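PDB 4R94: Non-structural protein NS1 from Murine minute virus, which nicks viral DNA at the replication origin and unwinds it to initiate replication, and also aids packaging and activates promoters, the nuclease domain being the part present here. Local coordinates for residues 22-27 with 200-205; 99-104 with 142-147; 109-114 with 134-139; 113-118 with 228-233. All coordinates share one frame; numbering follows the deposited sequence.

Contact 1. Residues 22-27 with 200-205; sequences NQEVFS and CVLFGN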
# COMPACT_ATOMS: atom_id res chain seq x y z
N ASN A 22 -6.47 14.93 -12.48
CA ASN A 22 -6.76 15.97 -11.52
C ASN A 22 -7.75 15.57 -10.44
O ASN A 22 -8.35 16.43 -9.78
CB ASN A 22 -7.31 17.20 -12.25
CG ASN A 22 -6.26 17.92 -13.04
OD1 ASN A 22 -5.74 17.38 -14.01
ND2 ASN A 22 -5.95 19.14 -12.64
N GLN A 23 -7.96 14.28 -10.26
CA GLN A 23 -8.89 13.86 -9.24
C GLN A 23 -8.24 13.95 -7.86
O GLN A 23 -7.18 13.38 -7.64
CB GLN A 23 -9.38 12.44 -9.50
CG GLN A 23 -10.63 12.15 -8.72
CD GLN A 23 -10.59 10.79 -8.08
OE1 GLN A 23 -10.00 9.86 -8.62
NE2 GLN A 23 -11.20 10.67 -6.91
N GLU A 24 -8.87 14.69 -6.95
CA GLU A 24 -8.33 14.83 -5.60
C GLU A 24 -8.51 13.53 -4.84
O GLU A 24 -9.57 12.91 -4.90
CB GLU A 24 -8.99 15.99 -4.84
CG GLU A 24 -8.45 17.37 -5.22
CD GLU A 24 -8.99 18.49 -4.34
OE1 GLU A 24 -10.15 18.90 -4.54
OE2 GLU A 24 -8.25 18.97 -3.45
N VAL A 25 -7.44 13.09 -4.16
CA VAL A 25 -7.47 11.84 -3.39
C VAL A 25 -6.64 12.01 -2.11
O VAL A 25 -5.74 12.84 -2.06
CB VAL A 25 -6.91 10.63 -4.19
CG1 VAL A 25 -7.79 10.30 -5.40
CG2 VAL A 25 -5.48 10.86 -4.61
N PHE A 26 -6.94 11.21 -1.10
CA PHE A 26 -6.09 11.14 0.08
C PHE A 26 -4.80 10.38 -0.24
O PHE A 26 -4.77 9.52 -1.12
CB PHE A 26 -6.77 10.40 1.24
CG PHE A 26 -8.03 11.05 1.75
CD1 PHE A 26 -8.09 12.41 2.00
CD2 PHE A 26 -9.14 10.27 2.03
CE1 PHE A 26 -9.27 12.98 2.50
CE2 PHE A 26 -10.30 10.83 2.53
CZ PHE A 26 -10.36 12.20 2.75
N SER A 27 -3.76 10.68 0.52
CA SER A 27 -2.51 9.94 0.45
C SER A 27 -2.22 9.34 1.81
O SER A 27 -2.10 10.07 2.80
CB SER A 27 -1.37 10.86 -0.00
OG SER A 27 -0.10 10.23 0.18
N CYS A 200 -4.73 16.71 0.14
CA CYS A 200 -5.10 15.82 -0.95
C CYS A 200 -4.08 15.97 -2.07
O CYS A 200 -3.43 17.02 -2.22
CB CYS A 200 -6.51 16.12 -1.43
SG CYS A 200 -7.76 15.78 -0.15
N VAL A 201 -3.91 14.90 -2.84
CA VAL A 201 -3.02 14.95 -3.98
C VAL A 201 -3.81 14.67 -5.23
O VAL A 201 -4.97 14.26 -5.16
CB VAL A 201 -1.85 13.96 -3.84
CG1 VAL A 201 -1.05 14.25 -2.58
CG2 VAL A 201 -2.36 12.52 -3.82
N LEU A 202 -3.19 14.91 -6.38
CA LEU A 202 -3.84 14.66 -7.66
C LEU A 202 -3.47 13.26 -8.16
O LEU A 202 -2.29 12.98 -8.44
CB LEU A 202 -3.45 15.74 -8.69
CG LEU A 202 -3.94 17.16 -8.39
CD1 LEU A 202 -3.73 18.05 -9.61
CD2 LEU A 202 -5.39 17.20 -7.96
N PHE A 203 -4.49 12.42 -8.28
CA PHE A 203 -4.35 10.98 -8.52
C PHE A 203 -3.47 10.63 -9.73
O PHE A 203 -2.39 10.06 -9.58
CB PHE A 203 -5.74 10.37 -8.68
CG PHE A 203 -5.76 8.87 -8.74
CD1 PHE A 203 -5.63 8.11 -7.59
CD2 PHE A 203 -5.99 8.23 -9.95
CE1 PHE A 203 -5.70 6.71 -7.65
CE2 PHE A 203 -6.06 6.84 -10.02
CZ PHE A 203 -5.90 6.08 -8.86
N GLY A 204 -3.93 10.96 -10.93
CA GLY A 204 -3.19 10.61 -12.13
C GLY A 204 -1.79 11.20 -12.16
O GLY A 204 -0.83 10.52 -12.51
N ASN A 205 -1.66 12.47 -11.78
CA ASN A 205 -0.36 13.11 -11.84
C ASN A 205 0.65 12.48 -10.90
O ASN A 205 1.79 12.25 -11.29
CB ASN A 205 -0.47 14.61 -11.56
CG ASN A 205 -1.16 15.36 -12.67
OD1 ASN A 205 -1.39 14.82 -13.76
ND2 ASN A 205 -1.52 16.61 -12.39

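Contact 2. Residues 99-104 with 142-147; sequences FEVLNT and GKWWRR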
# COMPACT_ATOMS: atom_id res chain seq x y z
N PHE A 99 -11.22 -1.72 2.19
CA PHE A 99 -12.57 -2.20 1.86
C PHE A 99 -13.48 -2.18 3.10
O PHE A 99 -14.67 -1.89 2.98
CB PHE A 99 -12.51 -3.60 1.25
CG PHE A 99 -11.77 -3.65 -0.07
CD1 PHE A 99 -11.53 -2.49 -0.80
CD2 PHE A 99 -11.32 -4.86 -0.57
CE1 PHE A 99 -10.86 -2.55 -2.00
CE2 PHE A 99 -10.65 -4.91 -1.78
CZ PHE A 99 -10.42 -3.77 -2.49
N GLU A 100 -12.92 -2.46 4.27
CA GLU A 100 -13.69 -2.40 5.51
C GLU A 100 -14.18 -0.98 5.77
O GLU A 100 -15.33 -0.80 6.17
CB GLU A 100 -12.87 -2.91 6.69
CG GLU A 100 -12.68 -4.41 6.65
CD GLU A 100 -11.83 -4.99 7.77
OE1 GLU A 100 -10.80 -4.38 8.12
OE2 GLU A 100 -12.20 -6.06 8.29
N VAL A 101 -13.34 0.02 5.51
CA VAL A 101 -13.77 1.39 5.74
C VAL A 101 -14.78 1.82 4.67
O VAL A 101 -15.75 2.50 4.98
CB VAL A 101 -12.57 2.35 5.79
CG1 VAL A 101 -13.04 3.79 6.00
CG2 VAL A 101 -11.68 1.92 6.96
N LEU A 102 -14.57 1.39 3.42
CA LEU A 102 -15.56 1.66 2.37
C LEU A 102 -16.94 1.12 2.78
O LEU A 102 -17.96 1.79 2.59
CB LEU A 102 -15.14 1.05 1.04
CG LEU A 102 -13.95 1.70 0.33
CD1 LEU A 102 -13.60 0.89 -0.90
CD2 LEU A 102 -14.26 3.13 -0.03
N ASN A 103 -16.97 -0.09 3.34
CA ASN A 103 -18.22 -0.68 3.80
C ASN A 103 -18.88 0.19 4.87
O ASN A 103 -20.10 0.43 4.83
CB ASN A 103 -18.01 -2.09 4.36
CG ASN A 103 -17.90 -3.14 3.27
OD1 ASN A 103 -18.34 -2.93 2.14
ND2 ASN A 103 -17.33 -4.29 3.62
N THR A 104 -18.07 0.69 5.80
CA THR A 104 -18.58 1.54 6.87
C THR A 104 -19.33 2.74 6.29
O THR A 104 -20.36 3.15 6.83
CB THR A 104 -17.43 2.02 7.78
OG1 THR A 104 -16.97 0.90 8.53
CG2 THR A 104 -17.90 3.10 8.74
N GLY A 142 -10.48 13.25 5.98
CA GLY A 142 -9.16 12.62 5.98
C GLY A 142 -8.71 12.08 7.32
O GLY A 142 -8.25 10.93 7.42
N LYS A 143 -8.84 12.89 8.37
CA LYS A 143 -8.45 12.48 9.72
C LYS A 143 -9.22 11.25 10.19
O LYS A 143 -8.63 10.34 10.78
CB LYS A 143 -8.67 13.62 10.71
CG LYS A 143 -7.65 14.74 10.57
CD LYS A 143 -8.21 16.04 11.14
CE LYS A 143 -7.10 16.96 11.59
NZ LYS A 143 -6.44 16.43 12.81
N TRP A 144 -10.53 11.25 9.96
CA TRP A 144 -11.37 10.10 10.29
C TRP A 144 -10.91 8.86 9.53
O TRP A 144 -10.84 7.77 10.11
CB TRP A 144 -12.84 10.40 9.97
CG TRP A 144 -13.79 9.28 10.31
CD1 TRP A 144 -14.47 9.11 11.48
CD2 TRP A 144 -14.19 8.20 9.45
NE1 TRP A 144 -15.26 7.99 11.40
CE2 TRP A 144 -15.11 7.41 10.17
CE3 TRP A 144 -13.85 7.83 8.15
CZ2 TRP A 144 -15.69 6.27 9.63
CZ3 TRP A 144 -14.44 6.70 7.61
CH2 TRP A 144 -15.35 5.93 8.35
N TRP A 145 -10.60 9.03 8.25
CA TRP A 145 -10.17 7.90 7.43
C TRP A 145 -8.87 7.33 7.98
O TRP A 145 -8.74 6.11 8.11
CB TRP A 145 -10.00 8.32 5.95
CG TRP A 145 -11.20 7.95 5.11
CD1 TRP A 145 -12.34 8.68 4.93
CD2 TRP A 145 -11.37 6.74 4.36
NE1 TRP A 145 -13.20 8.01 4.10
CE2 TRP A 145 -12.64 6.82 3.74
CE3 TRP A 145 -10.57 5.61 4.14
CZ2 TRP A 145 -13.13 5.79 2.92
CZ3 TRP A 145 -11.06 4.60 3.32
CH2 TRP A 145 -12.33 4.70 2.72
N ARG A 146 -7.91 8.20 8.31
CA ARG A 146 -6.64 7.70 8.86
C ARG A 146 -6.86 6.93 10.15
O ARG A 146 -6.27 5.87 10.36
CB ARG A 146 -5.65 8.84 9.11
CG ARG A 146 -4.23 8.34 9.42
CD ARG A 146 -3.51 9.20 10.47
NE ARG A 146 -4.15 9.08 11.78
CZ ARG A 146 -3.99 8.04 12.60
NH1 ARG A 146 -3.21 7.03 12.26
NH2 ARG A 146 -4.63 8.01 13.77
N ARG A 147 -7.72 7.45 11.02
CA ARG A 147 -7.98 6.77 12.28
C ARG A 147 -8.62 5.39 12.09
O ARG A 147 -8.19 4.41 12.70
CB ARG A 147 -8.86 7.63 13.18
CG ARG A 147 -9.15 6.97 14.52
CD ARG A 147 -9.75 7.95 15.51
NE ARG A 147 -10.92 8.63 14.94
CZ ARG A 147 -12.15 8.12 14.93
NH1 ARG A 147 -12.37 6.91 15.44
NH2 ARG A 147 -13.15 8.80 14.40

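Contact 3. Residues 109-114 with 134-139; sequences PGDVNW and GKDFSQ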
# COMPACT_ATOMS: atom_id res chain seq x y z
N PRO A 109 -17.56 -0.01 -4.37
CA PRO A 109 -16.13 -0.05 -4.72
C PRO A 109 -15.83 0.55 -6.09
O PRO A 109 -14.77 1.17 -6.30
CB PRO A 109 -15.80 -1.54 -4.69
CG PRO A 109 -16.80 -2.12 -3.76
CD PRO A 109 -18.06 -1.34 -3.99
N GLY A 110 -16.77 0.39 -7.02
CA GLY A 110 -16.64 0.99 -8.33
C GLY A 110 -16.69 2.51 -8.37
O GLY A 110 -16.35 3.11 -9.39
N ASP A 111 -17.11 3.15 -7.29
CA ASP A 111 -17.16 4.61 -7.25
C ASP A 111 -15.89 5.19 -6.63
O ASP A 111 -15.84 6.37 -6.28
CB ASP A 111 -18.38 5.10 -6.45
CG ASP A 111 -19.70 4.77 -7.12
OD1 ASP A 111 -19.71 4.57 -8.36
OD2 ASP A 111 -20.73 4.70 -6.40
N VAL A 112 -14.88 4.34 -6.47
CA VAL A 112 -13.63 4.73 -5.79
C VAL A 112 -12.44 4.60 -6.72
O VAL A 112 -12.31 3.59 -7.40
CB VAL A 112 -13.36 3.82 -4.56
CG1 VAL A 112 -12.20 4.36 -3.76
CG2 VAL A 112 -14.59 3.72 -3.71
N ASN A 113 -11.56 5.60 -6.73
CA ASN A 113 -10.30 5.43 -7.43
C ASN A 113 -9.22 5.14 -6.40
O ASN A 113 -9.12 5.87 -5.40
CB ASN A 113 -9.95 6.68 -8.24
CG ASN A 113 -10.95 6.96 -9.34
OD1 ASN A 113 -11.37 6.05 -10.05
ND2 ASN A 113 -11.36 8.20 -9.46
N TRP A 114 -8.45 4.08 -6.59
CA TRP A 114 -7.33 3.88 -5.69
C TRP A 114 -6.12 3.30 -6.39
O TRP A 114 -6.20 2.72 -7.46
CB TRP A 114 -7.73 3.01 -4.47
CG TRP A 114 -8.32 1.64 -4.76
CD1 TRP A 114 -9.64 1.30 -4.72
CD2 TRP A 114 -7.61 0.46 -5.13
NE1 TRP A 114 -9.80 -0.02 -5.05
CE2 TRP A 114 -8.56 -0.56 -5.30
CE3 TRP A 114 -6.25 0.16 -5.33
CZ2 TRP A 114 -8.20 -1.86 -5.68
CZ3 TRP A 114 -5.90 -1.11 -5.69
CH2 TRP A 114 -6.87 -2.12 -5.86
N GLY A 134 -12.68 9.75 -4.41
CA GLY A 134 -13.82 9.61 -5.29
C GLY A 134 -14.91 10.57 -4.88
O GLY A 134 -14.71 11.40 -4.00
N LYS A 135 -16.07 10.46 -5.52
CA LYS A 135 -17.18 11.38 -5.27
C LYS A 135 -17.67 11.35 -3.82
O LYS A 135 -18.12 12.37 -3.30
CB LYS A 135 -18.34 11.07 -6.24
CG LYS A 135 -18.93 9.68 -6.11
CD LYS A 135 -20.12 9.51 -7.04
CE LYS A 135 -20.84 8.19 -6.80
NZ LYS A 135 -21.45 8.12 -5.44
N ASP A 136 -17.56 10.20 -3.15
CA ASP A 136 -18.03 10.10 -1.77
C ASP A 136 -16.97 10.55 -0.76
O ASP A 136 -17.15 10.38 0.44
CB ASP A 136 -18.47 8.67 -1.46
CG ASP A 136 -19.50 8.15 -2.44
OD1 ASP A 136 -20.64 8.67 -2.44
OD2 ASP A 136 -19.17 7.22 -3.21
N PHE A 137 -15.87 11.12 -1.26
CA PHE A 137 -14.76 11.55 -0.40
C PHE A 137 -14.62 13.07 -0.39
O PHE A 137 -14.70 13.70 -1.44
CB PHE A 137 -13.43 10.95 -0.88
CG PHE A 137 -13.36 9.45 -0.80
CD1 PHE A 137 -14.07 8.65 -1.68
CD2 PHE A 137 -12.51 8.84 0.11
CE1 PHE A 137 -13.98 7.26 -1.62
CE2 PHE A 137 -12.41 7.46 0.17
CZ PHE A 137 -13.15 6.67 -0.69
N SER A 138 -14.41 13.64 0.79
CA SER A 138 -14.09 15.07 0.92
C SER A 138 -12.94 15.28 1.90
O SER A 138 -12.77 14.52 2.84
CB SER A 138 -15.33 15.87 1.36
OG SER A 138 -15.90 15.33 2.55
N GLN A 139 -12.16 16.34 1.68
CA GLN A 139 -10.95 16.59 2.47
C GLN A 139 -11.13 16.54 4.00
O GLN A 139 -10.27 16.01 4.72
CB GLN A 139 -10.36 17.96 2.10
CG GLN A 139 -9.56 18.57 3.24
CD GLN A 139 -8.42 19.43 2.79
OE1 GLN A 139 -8.09 19.49 1.60
NE2 GLN A 139 -7.78 20.11 3.75
O HOH W 1 -20.79 4.73 -3.58
O HOH W 2 -16.65 7.60 -4.13
O HOH W 3 -16.07 8.60 -7.90

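Contact 4. Residues 113-118 with 228-233; sequences NWFVQH and FLSSDS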
# COMPACT_ATOMS: atom_id res chain seq x y z
N ASN A 113 -11.56 5.60 -6.73
CA ASN A 113 -10.30 5.43 -7.43
C ASN A 113 -9.22 5.14 -6.40
O ASN A 113 -9.12 5.87 -5.40
CB ASN A 113 -9.95 6.68 -8.24
CG ASN A 113 -10.95 6.96 -9.34
OD1 ASN A 113 -11.37 6.05 -10.05
ND2 ASN A 113 -11.36 8.20 -9.46
N TRP A 114 -8.45 4.08 -6.59
CA TRP A 114 -7.33 3.88 -5.69
C TRP A 114 -6.12 3.30 -6.39
O TRP A 114 -6.20 2.72 -7.46
CB TRP A 114 -7.73 3.01 -4.47
CG TRP A 114 -8.32 1.64 -4.76
CD1 TRP A 114 -9.64 1.30 -4.72
CD2 TRP A 114 -7.61 0.46 -5.13
NE1 TRP A 114 -9.80 -0.02 -5.05
CE2 TRP A 114 -8.56 -0.56 -5.30
CE3 TRP A 114 -6.25 0.16 -5.33
CZ2 TRP A 114 -8.20 -1.86 -5.68
CZ3 TRP A 114 -5.90 -1.11 -5.69
CH2 TRP A 114 -6.87 -2.12 -5.86
N PHE A 115 -4.98 3.49 -5.74
CA PHE A 115 -3.69 3.03 -6.23
C PHE A 115 -2.87 2.62 -5.03
O PHE A 115 -2.84 3.34 -4.04
CB PHE A 115 -2.97 4.16 -7.01
CG PHE A 115 -1.56 3.82 -7.41
CD1 PHE A 115 -1.30 3.10 -8.57
CD2 PHE A 115 -0.49 4.26 -6.64
CE1 PHE A 115 0.00 2.79 -8.94
CE2 PHE A 115 0.82 3.95 -7.01
CZ PHE A 115 1.07 3.21 -8.16
N VAL A 116 -2.21 1.48 -5.14
CA VAL A 116 -1.41 0.94 -4.05
C VAL A 116 0.00 0.67 -4.56
O VAL A 116 0.17 0.11 -5.65
CB VAL A 116 -2.09 -0.37 -3.55
CG1 VAL A 116 -1.15 -1.21 -2.70
CG2 VAL A 116 -3.39 -0.02 -2.80
N GLN A 117 1.03 1.09 -3.82
CA GLN A 117 2.41 0.75 -4.21
C GLN A 117 3.29 0.42 -3.01
O GLN A 117 3.50 1.26 -2.10
CB GLN A 117 3.06 1.89 -5.01
CG GLN A 117 4.50 1.57 -5.38
CD GLN A 117 4.92 2.29 -6.66
OE1 GLN A 117 4.32 2.09 -7.71
NE2 GLN A 117 5.96 3.12 -6.57
N HIS A 118 3.81 -0.80 -3.01
CA HIS A 118 4.73 -1.25 -1.97
C HIS A 118 6.14 -0.85 -2.31
O HIS A 118 6.59 -1.08 -3.43
CB HIS A 118 4.69 -2.77 -1.82
CG HIS A 118 3.35 -3.29 -1.41
ND1 HIS A 118 3.05 -3.60 -0.11
CD2 HIS A 118 2.24 -3.54 -2.14
CE1 HIS A 118 1.80 -4.05 -0.05
NE2 HIS A 118 1.29 -4.01 -1.27
N PHE A 228 8.21 -2.72 -4.94
CA PHE A 228 7.97 -4.15 -5.10
C PHE A 228 6.88 -4.46 -6.11
O PHE A 228 7.03 -5.31 -6.98
CB PHE A 228 7.55 -4.79 -3.78
CG PHE A 228 8.64 -4.89 -2.74
CD1 PHE A 228 9.60 -5.90 -2.80
CD2 PHE A 228 8.65 -4.03 -1.65
CE1 PHE A 228 10.57 -6.01 -1.81
CE2 PHE A 228 9.61 -4.13 -0.67
CZ PHE A 228 10.58 -5.12 -0.75
N LEU A 229 5.76 -3.76 -5.97
CA LEU A 229 4.48 -4.22 -6.47
C LEU A 229 3.53 -3.04 -6.45
O LEU A 229 3.54 -2.28 -5.47
CB LEU A 229 3.94 -5.37 -5.58
CG LEU A 229 2.63 -6.08 -5.92
CD1 LEU A 229 2.89 -7.09 -7.02
CD2 LEU A 229 2.05 -6.77 -4.69
N SER A 230 2.73 -2.87 -7.50
CA SER A 230 1.71 -1.83 -7.52
C SER A 230 0.40 -2.38 -8.02
O SER A 230 0.37 -3.42 -8.69
CB SER A 230 2.14 -0.64 -8.39
OG SER A 230 3.43 -0.22 -8.05
N SER A 231 -0.69 -1.68 -7.72
CA SER A 231 -1.99 -2.06 -8.25
C SER A 231 -2.96 -0.89 -8.19
O SER A 231 -2.75 0.06 -7.43
CB SER A 231 -2.59 -3.24 -7.48
OG SER A 231 -2.65 -2.96 -6.09
N ASP A 232 -4.03 -0.96 -8.95
CA ASP A 232 -5.00 0.12 -8.88
C ASP A 232 -6.41 -0.40 -9.11
O ASP A 232 -6.60 -1.57 -9.48
CB ASP A 232 -4.64 1.22 -9.89
CG ASP A 232 -4.61 0.70 -11.31
OD1 ASP A 232 -5.68 0.31 -11.82
OD2 ASP A 232 -3.52 0.71 -11.92
N SER A 233 -7.37 0.47 -8.89
CA SER A 233 -8.79 0.08 -8.87
C SER A 233 -9.29 -0.30 -10.27
O SER A 233 -10.37 -0.89 -10.40
CB SER A 233 -9.63 1.22 -8.29
OG SER A 233 -9.33 2.46 -8.92
O HOH W 4 -11.27 3.20 -10.44

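Contact 1. Residues 22-27 with 200-205
Val25 and Val201 each keep CG1 beside the backbone N (chi1 -65° and -58°), which leaves CG2 between N and the carbonyl carbon and brings the Val25 CG2 and Val201 CG2 methyls to 3.6 Å on one face of the sheet. Phe203 has its CG anti to its own backbone N (chi1 -172°), and the ring comes up beside the same valine, with Phe203 CD1 3.8 Å from Val25 CG1. Beneath these groups Val25 and Val201 form an antiparallel hydrogen-bonded pair: Val25 N gives to Val201 O and Val201 N to Val25 O, both at 2.9 Å. The pairing carries on into the helix that follows, since Phe203 N donates to Gln23 O at 2.9 Å, nearly straight and in the carbonyl plane. Leu202 is the N-cap residue, and the amide of Phe203, in the first helical turn, finds its acceptor in Gln23, just before strand 24-31. Glu24 and Leu202 share the other face, where Leu202 CD2 rests 3.6 Å from Asn22 O. At the far end Cys200 SG approaches Phe26 CD1 obliquely at 4.0 Å, a sulfur-aromatic contact. Leu131 of strand 125-134, the neighbour of strand 24-31 in the sheet, touches Val25, Val201 and Phe203, and Ser27 lies close to the metal ligand His129. The short strand 201-202 thus lies along strand 24-31 and leads directly into helix 203-211, which carries the nuclease tyrosine Tyr210, joining the start of that helix to the central sheet.

Contact 2. Residues 99-104 with 142-147
Val101 points its side chain at the two indoles of Trp144 and Trp145. Val101 CB lies above the plane of the Trp145 ring on the CZ3 side, 3.7 Å from Trp145 CZ3. Beyond it, CG1 stands anti to the backbone N (chi1 179°) and reaches over the face of the Trp145 six-membered ring, with Val101 CG1 3.4 Å from the ring centroid and only 9° off the normal, a close CH-pi contact. The same methyl also meets the second indole, where Val101 CG1 lies 3.6 Å from Trp144 CZ3. Trp144 CZ3 itself sits above the face of Trp145 that Val101 uses, so the methyl is wedged where the two indoles come together. Leu102 comes from another direction: its CD2 meets the edge of the same indole, 3.7 Å from Trp145 CH2. One helical turn on from Val101, Thr104 CG2 abuts the edge of Trp144 in the ring plane, 3.8 Å from CH2. No hydrogen bond joins the two segments; the contact is apolar and mostly buried. The segment axes come no closer than 11.2 Å, with N-to-C directions 128° apart, and the long indoles bridge this separation. Further along helix 142-160, Leu149 and Tyr152 also touch Val101, while Lys105 makes a cation-pi contact with Trp144. Trp145 continues inward to the rings of Phe26 and Phe137, and Leu102 to Val112 of strand 112-121, so helices 81-104 and 142-160 pack together against the central antiparallel sheet.

Contact 3. Residues 109-114 with 134-139
Asp111, Lys135 and Asp136 form a hydrated salt-bridge network where the type I turn from Gly134 to Phe137 faces the residues leading into strand 112-121. Lys135 NZ pairs with Asp136 OD1 at 3.2 Å and makes a longer ion pair with Asp111 OD2 at 3.6 Å. The lysine chain is extended until its last torsion, chi4 64°, which turns NZ between the two acids. The carboxylates themselves approach to 4.4 Å, Asp111 OD2 to Asp136 OD2; the ammonium and a water donating to both of these oxygens probably ease the repulsion. The segments share no direct hydrogen bond, and water carries the polar link. One water gives its protons to Asp111 O at 2.6 Å and Asp136 OD2 at 2.7 Å while accepting from Asp136 N. Another runs from Asp111 O to Lys135 N, so that this carbonyl is held by two waters. Gly134 comes close to the same carbonyl, its CA 3.9 Å from Asp111 O. Below the charges, Val112 CG1 meets Phe137 CZ at 4.0 Å, the two side chains crossing at about a right angle. Phe137 also packs on Ile132 of strand 125-134, Leu102 of helix 81-104 and Trp145 of helix 142-160; the turn thus closes the open end of the 112-121/125-134 hairpin at the surface, where the chain leaves the sheet for helix 142-160.

Contact 4. Residues 113-118 with 228-233
Val116 and Ser231 form an antiparallel hydrogen-bonded pair, with Val116 N to Ser231 O at 2.7 Å and Ser231 N to Val116 O at 2.9 Å. Toward one end, His118 N gives to Leu229 O at 2.9 Å and His118 O accepts from Phe228 N at 2.8 Å. At the other end the strand gives out and a side chain replaces a carbonyl: Ser233 OG, set between its own backbone N and carbonyl carbon (chi1 50°), accepts from Trp114 N at 3.0 Å, while Ser233 N returns a bond to Trp114 O. Ser233 CB then lies over the Trp114 five-membered ring, 3.5 Å from its centroid.

The buried polar side chains also find partners. Ser230 OG donates to Gln117 OE1 at a very short 2.5 Å, an exact length that is doubtful, and Arg245 reaches both atoms. Gln117 NE2 is bonded to Glu119 and to the carbonyl of Phe211. Lys95 meets Ser231 OG, and Asp232 takes backbone amides of Gly234, Lys236 and Thr237. His118 ND1 pairs with Trp126 NE1 and His118 NE2 with Asp91, an arrangement consistent with a neutral ring protonated on NE2.

Glu119 is a magnesium ligand, so Gln117, also held by Arg245 and the carbonyl of Phe211, belongs to the second shell of the metal site; its amide probably helps to position that carboxylate within the nuclease centre.

How the contacts relate
From the N terminus, strand 24-31 waits for residues 200-205, and contact 1 closes a long loop that holds most of the domain. Within that loop contact 2 joins helix 81-104 to helix 142-160, and within contact 2 in turn lies contact 3, which spans the hairpin of strands 112-121 and 125-134. Contact 4 starts from the same strand as contact 3, sharing Asn113 and Trp114, but runs on to residues 228-233, past the ends of contacts 1 and 2, and so crosses both. Contacts 1, 3 and 4 all reach the central sheet, and contact 2 meets it through Leu102 against Val112 and Trp145 against Phe26.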